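Local coordinates for protein carbon monoxide dehydrogenase (Thermococcus sp. AM4, PDB 6T7J) that probably oxidises carbon monoxide to carbon dioxide at a nickel-iron-sulfur cluster, which is broken and without nickel in this as-isolated form, at residues V446-C451 / K467-R472; H458-V463 / P608-A613; V474-V477 / C481-I484. One frame throughout, in Å; residues are numbered along the deposited sequence.

Interaction 1: residues V446-C451 / K467-R472. With MSK (Broken Fe4S4 cluster), chain F.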
loop_
_atom_site.group_PDB
_atom_site.type_symbol
_atom_site.label_atom_id
_atom_site.label_comp_id
_atom_site.label_asym_id
_atom_site.label_seq_id
_atom_site.Cartn_x
_atom_site.Cartn_y
_atom_site.Cartn_z
ATOM N N VAL A 446 -20.317 24.445 5.158
ATOM C CA VAL A 446 -19.857 23.153 5.650
ATOM C C VAL A 446 -20.008 22.119 4.545
ATOM O O VAL A 446 -21.086 21.979 3.957
ATOM C CB VAL A 446 -20.611 22.709 6.917
ATOM C CG1 VAL A 446 -20.244 21.274 7.271
ATOM C CG2 VAL A 446 -20.281 23.636 8.072
ATOM N N GLY A 447 -18.923 21.401 4.263
ATOM C CA GLY A 447 -18.962 20.287 3.340
ATOM C C GLY A 447 -19.183 18.967 4.050
ATOM O O GLY A 447 -18.405 18.583 4.927
ATOM N N ILE A 448 -20.250 18.268 3.682
ATOM C CA ILE A 448 -20.578 16.965 4.243
ATOM C C ILE A 448 -20.364 15.908 3.166
ATOM O O ILE A 448 -20.862 16.034 2.037
ATOM C CB ILE A 448 -22.010 16.929 4.800
ATOM C CG1 ILE A 448 -22.340 18.256 5.491
ATOM C CG2 ILE A 448 -22.145 15.799 5.797
ATOM C CD1 ILE A 448 -23.727 18.304 6.099
ATOM N N VAL A 449 -19.593 14.882 3.511
ATOM C CA VAL A 449 -19.158 13.845 2.592
ATOM C C VAL A 449 -19.199 12.514 3.333
ATOM O O VAL A 449 -19.503 12.456 4.527
ATOM C CB VAL A 449 -17.738 14.111 2.047
ATOM C CG1 VAL A 449 -17.641 15.502 1.427
ATOM C CG2 VAL A 449 -16.709 13.954 3.159
ATOM N N GLY A 450 -18.890 11.441 2.624
ATOM C CA GLY A 450 -18.594 10.179 3.268
ATOM C C GLY A 450 -19.558 9.078 2.878
ATOM O O GLY A 450 -20.447 9.246 2.038
ATOM N N CYS A 451 -19.384 7.941 3.540
ATOM C CA CYS A 451 -19.987 6.663 3.212
ATOM C C CYS A 451 -21.259 6.430 4.029
ATOM O O CYS A 451 -21.831 7.365 4.602
ATOM C CB CYS A 451 -18.947 5.568 3.459
ATOM S SG CYS A 451 -17.268 6.048 3.014
ATOM N N LYS A 467 -29.669 19.344 8.442
ATOM C CA LYS A 467 -30.802 20.118 8.939
ATOM C C LYS A 467 -30.369 21.090 10.027
ATOM O O LYS A 467 -30.707 22.282 9.987
ATOM C CB LYS A 467 -31.875 19.175 9.488
ATOM C CG LYS A 467 -32.794 18.541 8.463
ATOM C CD LYS A 467 -33.953 17.861 9.182
ATOM C CE LYS A 467 -34.508 16.686 8.398
ATOM N NZ LYS A 467 -35.427 17.125 7.314
ATOM N N GLU A 468 -29.648 20.585 11.032
ATOM C CA GLU A 468 -29.235 21.429 12.145
ATOM C C GLU A 468 -28.322 22.550 11.682
ATOM O O GLU A 468 -28.312 23.629 12.285
ATOM C CB GLU A 468 -28.542 20.588 13.217
ATOM C CG GLU A 468 -29.463 19.643 13.970
ATOM C CD GLU A 468 -30.489 20.377 14.812
ATOM O OE1 GLU A 468 -31.699 20.129 14.624
ATOM O OE2 GLU A 468 -30.087 21.203 15.660
ATOM N N LEU A 469 -27.556 22.326 10.612
ATOM C CA LEU A 469 -26.689 23.385 10.111
ATOM C C LEU A 469 -27.479 24.428 9.325
ATOM O O LEU A 469 -27.309 25.633 9.541
ATOM C CB LEU A 469 -25.570 22.789 9.254
ATOM C CG LEU A 469 -24.462 22.086 10.043
ATOM C CD1 LEU A 469 -23.379 21.574 9.114
ATOM C CD2 LEU A 469 -23.871 23.014 11.096
ATOM N N ILE A 470 -28.360 23.987 8.420
ATOM C CA ILE A 470 -29.078 24.959 7.597
ATOM C C ILE A 470 -30.086 25.746 8.425
ATOM O O ILE A 470 -30.435 26.879 8.067
ATOM C CB ILE A 470 -29.769 24.287 6.394
ATOM C CG1 ILE A 470 -30.819 23.276 6.851
ATOM C CG2 ILE A 470 -28.769 23.636 5.493
ATOM C CD1 ILE A 470 -31.643 22.717 5.717
ATOM N N LYS A 471 -30.578 25.181 9.532
ATOM C CA LYS A 471 -31.482 25.945 10.383
ATOM C C LYS A 471 -30.757 27.044 11.153
ATOM O O LYS A 471 -31.398 28.002 11.595
ATOM C CB LYS A 471 -32.222 25.013 11.349
ATOM C CG LYS A 471 -31.569 24.864 12.715
ATOM C CD LYS A 471 -32.556 24.349 13.752
ATOM C CE LYS A 471 -32.946 22.905 13.485
ATOM N NZ LYS A 471 -33.424 22.219 14.722
ATOM N N ARG A 472 -29.437 26.932 11.315
ATOM C CA ARG A 472 -28.627 27.972 11.932
ATOM C C ARG A 472 -27.962 28.876 10.898
ATOM O O ARG A 472 -26.951 29.518 11.205
ATOM C CB ARG A 472 -27.571 27.353 12.852
ATOM C CG ARG A 472 -28.128 26.350 13.845
ATOM C CD ARG A 472 -27.502 26.514 15.225
ATOM N NE ARG A 472 -27.121 25.233 15.820
ATOM C CZ ARG A 472 -27.979 24.345 16.314
ATOM N NH1 ARG A 472 -27.532 23.209 16.835
ATOM N NH2 ARG A 472 -29.283 24.586 16.289
HETATM S S1 MSK F . -19.380 5.453 -2.834
HETATM S S3 MSK F . -16.723 5.891 -0.641
HETATM S S4 MSK F . -19.587 4.368 0.479
HETATM S S5 MSK F . -19.423 7.662 -0.541
HETATM FE FE1 MSK F . -17.816 6.859 -3.659
HETATM FE FE2 MSK F . -20.487 5.868 -0.830
HETATM FE FE3 MSK F . -18.347 6.116 0.864
HETATM FE FE4 MSK F . -18.242 4.363 -1.199
#
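Val446 and Leu469 meet through methyl groups in the buried seam between strand 444-448 and helix 460-471, where the helix of the beta-alpha-beta unit formed with strand 474-478 packs onto its first strand. One branch of the leucine does the work: CD1 rests against CB and both branches of the valine, closest to Val446 CG1 at 3.6 Å. The two side chains run at about a right angle to each other. In Leu469, CG anti to the carbonyl carbon (chi1 -75°) and CD1 anti to CA (chi2 -178°) together carry this methyl to the strand. It touches Ile448 more lightly, with Ile448 CD1 and Leu469 CD1 4.5 Å apart. Val474 and Val476 of the next strand and Ile617 and Ile621 of helix 610-627 add to the apolar surroundings.

The far side, around the helix end, is polar and at least partly exposed. There Glu468 holds two cations at once: Lys471 NZ lies 2.7 Å from Glu468 OE1, meeting it on the syn side but 34° out of the carboxylate plane, while Arg472 NH1 is a looser 3.5 Å from Glu468 OE2. Past the strand end, Cys451 SG binds the iron atom FE3 of the cluster at 2.4 Å. With only apolar groups meeting between strand and helix, their attachment probably rests on close packing and exclusion of water, while charge pairing is left to the periphery.

Interaction 2: residues H458-V463 / P608-A613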
loop_
_atom_site.group_PDB
_atom_site.type_symbol
_atom_site.label_atom_id
_atom_site.label_comp_id
_atom_site.label_asym_id
_atom_site.label_seq_id
_atom_site.Cartn_x
_atom_site.Cartn_y
_atom_site.Cartn_z
ATOM N N HIS A 458 -28.847 4.527 9.558
ATOM C CA HIS A 458 -28.590 4.732 8.137
ATOM C C HIS A 458 -29.099 6.095 7.678
ATOM O O HIS A 458 -30.299 6.383 7.755
ATOM C CB HIS A 458 -29.235 3.615 7.323
ATOM C CG HIS A 458 -29.073 3.779 5.845
ATOM N ND1 HIS A 458 -30.145 3.855 4.983
ATOM C CD2 HIS A 458 -27.963 3.891 5.076
ATOM C CE1 HIS A 458 -29.704 4.003 3.746
ATOM N NE2 HIS A 458 -28.383 4.028 3.776
ATOM N N ASN A 459 -28.172 6.931 7.206
ATOM C CA ASN A 459 -28.442 8.263 6.670
ATOM C C ASN A 459 -28.986 9.225 7.718
ATOM O O ASN A 459 -29.252 10.388 7.403
ATOM C CB ASN A 459 -29.410 8.189 5.485
ATOM C CG ASN A 459 -28.758 7.637 4.231
ATOM O OD1 ASN A 459 -27.537 7.683 4.079
ATOM N ND2 ASN A 459 -29.573 7.113 3.325
ATOM N N TYR A 460 -29.138 8.774 8.968
ATOM C CA TYR A 460 -29.691 9.656 9.993
ATOM C C TYR A 460 -28.749 10.811 10.304
ATOM O O TYR A 460 -29.187 11.962 10.411
ATOM C CB TYR A 460 -30.005 8.875 11.269
ATOM C CG TYR A 460 -30.592 9.744 12.361
ATOM C CD1 TYR A 460 -31.922 10.142 12.318
ATOM C CD2 TYR A 460 -29.813 10.184 13.424
ATOM C CE1 TYR A 460 -32.462 10.945 13.306
ATOM C CE2 TYR A 460 -30.345 10.987 14.418
ATOM C CZ TYR A 460 -31.669 11.364 14.353
ATOM O OH TYR A 460 -32.203 12.161 15.337
ATOM N N SER A 461 -27.454 10.529 10.458
ATOM C CA SER A 461 -26.525 11.597 10.812
ATOM C C SER A 461 -26.339 12.574 9.656
ATOM O O SER A 461 -26.287 13.788 9.876
ATOM C CB SER A 461 -25.188 11.010 11.263
ATOM O OG SER A 461 -25.280 10.510 12.587
ATOM N N HIS A 462 -26.261 12.069 8.421
ATOM C CA HIS A 462 -26.196 12.944 7.254
ATOM C C HIS A 462 -27.296 14.003 7.300
ATOM O O HIS A 462 -27.027 15.214 7.344
ATOM C CB HIS A 462 -26.318 12.116 5.970
ATOM C CG HIS A 462 -25.113 11.281 5.658
ATOM N ND1 HIS A 462 -23.829 11.780 5.686
ATOM C CD2 HIS A 462 -25.004 9.980 5.297
ATOM C CE1 HIS A 462 -22.980 10.821 5.361
ATOM N NE2 HIS A 462 -23.667 9.719 5.122
ATOM N N VAL A 463 -28.551 13.549 7.322
ATOM C CA VAL A 463 -29.678 14.467 7.206
ATOM C C VAL A 463 -29.817 15.321 8.461
ATOM O O VAL A 463 -30.123 16.515 8.376
ATOM C CB VAL A 463 -30.973 13.696 6.895
ATOM C CG1 VAL A 463 -31.247 12.637 7.947
ATOM C CG2 VAL A 463 -32.130 14.654 6.819
ATOM N N PRO A 608 -19.968 10.954 17.381
ATOM C CA PRO A 608 -20.997 10.170 16.677
ATOM C C PRO A 608 -22.403 10.755 16.764
ATOM O O PRO A 608 -23.294 10.256 16.063
ATOM C CB PRO A 608 -20.928 8.799 17.366
ATOM C CG PRO A 608 -19.580 8.763 18.022
ATOM C CD PRO A 608 -19.302 10.172 18.434
ATOM N N ASP A 609 -22.635 11.779 17.586
ATOM C CA ASP A 609 -23.958 12.381 17.698
ATOM C C ASP A 609 -24.098 13.510 16.687
ATOM O O ASP A 609 -23.278 14.439 16.698
ATOM C CB ASP A 609 -24.195 12.910 19.104
ATOM C CG ASP A 609 -25.652 13.263 19.363
ATOM O OD1 ASP A 609 -26.168 14.204 18.724
ATOM O OD2 ASP A 609 -26.283 12.602 20.212
ATOM N N PRO A 610 -25.112 13.486 15.816
ATOM C CA PRO A 610 -25.218 14.552 14.803
ATOM C C PRO A 610 -25.537 15.917 15.389
ATOM O O PRO A 610 -25.036 16.927 14.885
ATOM C CB PRO A 610 -26.343 14.056 13.880
ATOM C CG PRO A 610 -26.603 12.641 14.267
ATOM C CD PRO A 610 -26.167 12.473 15.678
ATOM N N VAL A 611 -26.359 15.979 16.440
ATOM C CA VAL A 611 -26.735 17.269 17.015
ATOM C C VAL A 611 -25.565 17.879 17.780
ATOM O O VAL A 611 -25.288 19.084 17.672
ATOM C CB VAL A 611 -27.980 17.108 17.907
ATOM C CG1 VAL A 611 -28.543 18.470 18.290
ATOM C CG2 VAL A 611 -29.032 16.269 17.196
ATOM N N LYS A 612 -24.864 17.060 18.569
ATOM C CA LYS A 612 -23.644 17.513 19.232
ATOM C C LYS A 612 -22.628 18.018 18.215
ATOM O O LYS A 612 -22.022 19.084 18.395
ATOM C CB LYS A 612 -23.046 16.372 20.056
ATOM C CG LYS A 612 -23.549 16.269 21.484
ATOM C CD LYS A 612 -22.456 15.722 22.394
ATOM C CE LYS A 612 -23.038 15.000 23.599
ATOM N NZ LYS A 612 -22.484 13.623 23.743
ATOM N N ALA A 613 -22.420 17.248 17.142
ATOM C CA ALA A 613 -21.469 17.645 16.111
ATOM C C ALA A 613 -21.900 18.936 15.431
ATOM O O ALA A 613 -21.060 19.773 15.085
ATOM C CB ALA A 613 -21.312 16.523 15.085
#
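Tyr460, in the first turn of helix 460-471, reaches the start of helix 610-627 with the side of its ring that carries CD2 and CE2. Tyr460 CE2 is 4.1 Å from Pro610 CG, a light apolar touch in which the two side chains cross at about a right angle, CG coming to the ring obliquely. A first torsion of -180°, placing CG anti to the backbone N, carries the ring out along the contact, although the bond from CA does not itself point across it.

Ser461 makes the closer approach. Pro610 CG packs against the serine backbone, 3.6 Å from Ser461 CA, and lies 3.0 Å from Ser461 OG, a close approach that may in part reflect the precision of the model. His462 points away from the contact, and its backbone N is bound by the carboxylate of Glu554. Val463 also points away and touches Glu489, and its N closes the first helical turn on Asn459 O.

On the facing helix, Asp609 is the N-cap: Asp609 OD1 accepts from Lys612 N at 3.1 Å, nearly straight at 168° but from above the carboxylate plane, and more weakly from Val611 N. A capping aspartate followed by proline in the first turn is a classic helix start, here packed beside the beginning of another helix on the same face of a Rossmann-like parallel sheet.

Interaction 3: residues V474-V477 / C481-I484. With MSK (Broken Fe4S4 cluster), chain F.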
loop_
_atom_site.group_PDB
_atom_site.type_symbol
_atom_site.label_atom_id
_atom_site.label_comp_id
_atom_site.label_asym_id
_atom_site.label_seq_id
_atom_site.Cartn_x
_atom_site.Cartn_y
_atom_site.Cartn_z
ATOM N N VAL A 474 -26.332 28.123 7.966
ATOM C CA VAL A 474 -25.041 27.620 7.509
ATOM C C VAL A 474 -25.257 26.923 6.173
ATOM O O VAL A 474 -25.985 25.924 6.099
ATOM C CB VAL A 474 -24.399 26.664 8.526
ATOM C CG1 VAL A 474 -23.016 26.242 8.056
ATOM C CG2 VAL A 474 -24.326 27.315 9.899
ATOM N N LEU A 475 -24.630 27.449 5.121
ATOM C CA LEU A 475 -24.737 26.853 3.797
ATOM C C LEU A 475 -24.065 25.487 3.784
ATOM O O LEU A 475 -22.865 25.364 4.077
ATOM C CB LEU A 475 -24.115 27.775 2.751
ATOM C CG LEU A 475 -24.043 27.256 1.313
ATOM C CD1 LEU A 475 -25.429 26.905 0.784
ATOM C CD2 LEU A 475 -23.368 28.282 0.416
ATOM N N VAL A 476 -24.841 24.466 3.442
ATOM C CA VAL A 476 -24.407 23.078 3.419
ATOM C C VAL A 476 -24.113 22.696 1.978
ATOM O O VAL A 476 -24.998 22.786 1.115
ATOM C CB VAL A 476 -25.481 22.160 4.028
ATOM C CG1 VAL A 476 -25.107 20.712 3.886
ATOM C CG2 VAL A 476 -25.687 22.492 5.485
ATOM N N VAL A 477 -22.883 22.282 1.694
ATOM C CA VAL A 477 -22.555 21.637 0.432
ATOM C C VAL A 477 -22.045 20.245 0.766
ATOM O O VAL A 477 -21.722 19.947 1.917
ATOM C CB VAL A 477 -21.514 22.420 -0.395
ATOM C CG1 VAL A 477 -21.898 23.887 -0.486
ATOM C CG2 VAL A 477 -20.129 22.258 0.204
ATOM N N CYS A 481 -22.351 9.762 -0.815
ATOM C CA CYS A 481 -23.559 9.182 -0.254
ATOM C C CYS A 481 -24.253 10.136 0.710
ATOM O O CYS A 481 -25.463 10.004 0.917
ATOM C CB CYS A 481 -23.242 7.846 0.421
ATOM S SG CYS A 481 -22.747 6.528 -0.740
ATOM N N TRP A 482 -23.539 11.119 1.272
ATOM C CA TRP A 482 -24.253 12.199 1.948
ATOM C C TRP A 482 -25.179 12.910 0.985
ATOM O O TRP A 482 -26.313 13.251 1.340
ATOM C CB TRP A 482 -23.311 13.231 2.569
ATOM C CG TRP A 482 -24.128 14.419 3.060
ATOM C CD1 TRP A 482 -24.735 14.544 4.277
ATOM C CD2 TRP A 482 -24.488 15.599 2.317
ATOM N NE1 TRP A 482 -25.417 15.733 4.351
ATOM C CE2 TRP A 482 -25.287 16.396 3.160
ATOM C CE3 TRP A 482 -24.202 16.060 1.029
ATOM C CZ2 TRP A 482 -25.801 17.625 2.757
ATOM C CZ3 TRP A 482 -24.718 17.281 0.629
ATOM C CH2 TRP A 482 -25.502 18.052 1.492
ATOM N N SER A 483 -24.707 13.191 -0.231
ATOM C CA SER A 483 -25.555 13.889 -1.182
ATOM C C SER A 483 -26.719 13.010 -1.619
ATOM O O SER A 483 -27.834 13.502 -1.792
ATOM C CB SER A 483 -24.739 14.361 -2.382
ATOM O OG SER A 483 -23.674 15.185 -1.952
ATOM N N ILE A 484 -26.481 11.705 -1.762
ATOM C CA ILE A 484 -27.603 10.810 -2.063
ATOM C C ILE A 484 -28.624 10.835 -0.931
ATOM O O ILE A 484 -29.840 10.870 -1.174
ATOM C CB ILE A 484 -27.098 9.383 -2.347
ATOM C CG1 ILE A 484 -26.097 9.396 -3.501
ATOM C CG2 ILE A 484 -28.265 8.468 -2.684
ATOM C CD1 ILE A 484 -25.464 8.050 -3.771
HETATM S S1 MSK F . -19.380 5.453 -2.834
HETATM S S3 MSK F . -16.723 5.891 -0.641
HETATM S S4 MSK F . -19.587 4.368 0.479
HETATM S S5 MSK F . -19.423 7.662 -0.541
HETATM FE FE1 MSK F . -17.816 6.859 -3.659
HETATM FE FE2 MSK F . -20.487 5.868 -0.830
HETATM FE FE3 MSK F . -18.347 6.116 0.864
HETATM FE FE4 MSK F . -18.242 4.363 -1.199
#
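Two extended first torsions bring Val476 and Trp482 together: the valine holds CG1 anti to its backbone N at chi1 174°, and the tryptophan does the same with CG at 171°, swinging the indole off helix 480-489 and back toward strand 474-478. The six-membered half of the ring arrives first. Val476 CG1 lies 3.4 Å from Trp482 CZ2 and 3.6 Å from Trp482 CH2, approaching the ring at a slant in a close apolar contact.

Val477 contributes through its main chain, its side chain pointing away. Its carbonyl oxygen lies over one face of the indole, and Val477 C is 4.0 Å from Trp482 CZ3, so that the ring abuts the backbone at the end of the strand segment. Ile448, Ala466 and Met492 also touch the tryptophan, and the ring of His462 meets it with the two planes inclined at about 75°. The indole is thus buried among strand, helix and loop.

One residue earlier in the helix, Cys481 turns the other way and ligates the cluster, with its SG 2.4 Å from the iron atom FE2. The cysteine ligand in the first helical turn is what this enzyme places at a site common to the fold. A parallel strand that passes through a tight turn into a helix is the layout of Rossmann-like folds, whose active sites lie at the carboxyl ends of their strands; here that end of the sheet supplies Cys481 to the cluster, which lacks nickel in this form.

Interactions 1 and 3 are two parts of one core, their centres about 5 Å apart: strands 444-448 and 474-478 are parallel neighbours, joined by backbone hydrogen bonds such as Ile448 N to Val477 O at 2.8 Å, and helix 460-471 crosses over between them. Each also leads to the broken cluster, interaction 1 through Cys451 on the iron atom FE3 and interaction 3 through Cys481 on the iron atom FE2. The centre of interaction 2 is about 9 Å from that of interaction 1 and about 12 Å from that of interaction 3. His462 ties it to both: its NE2 is 3.0 Å from Cys451 O, a probable hydrogen bond behind a metal ligand, and its ND1 packs against Trp482 CD1.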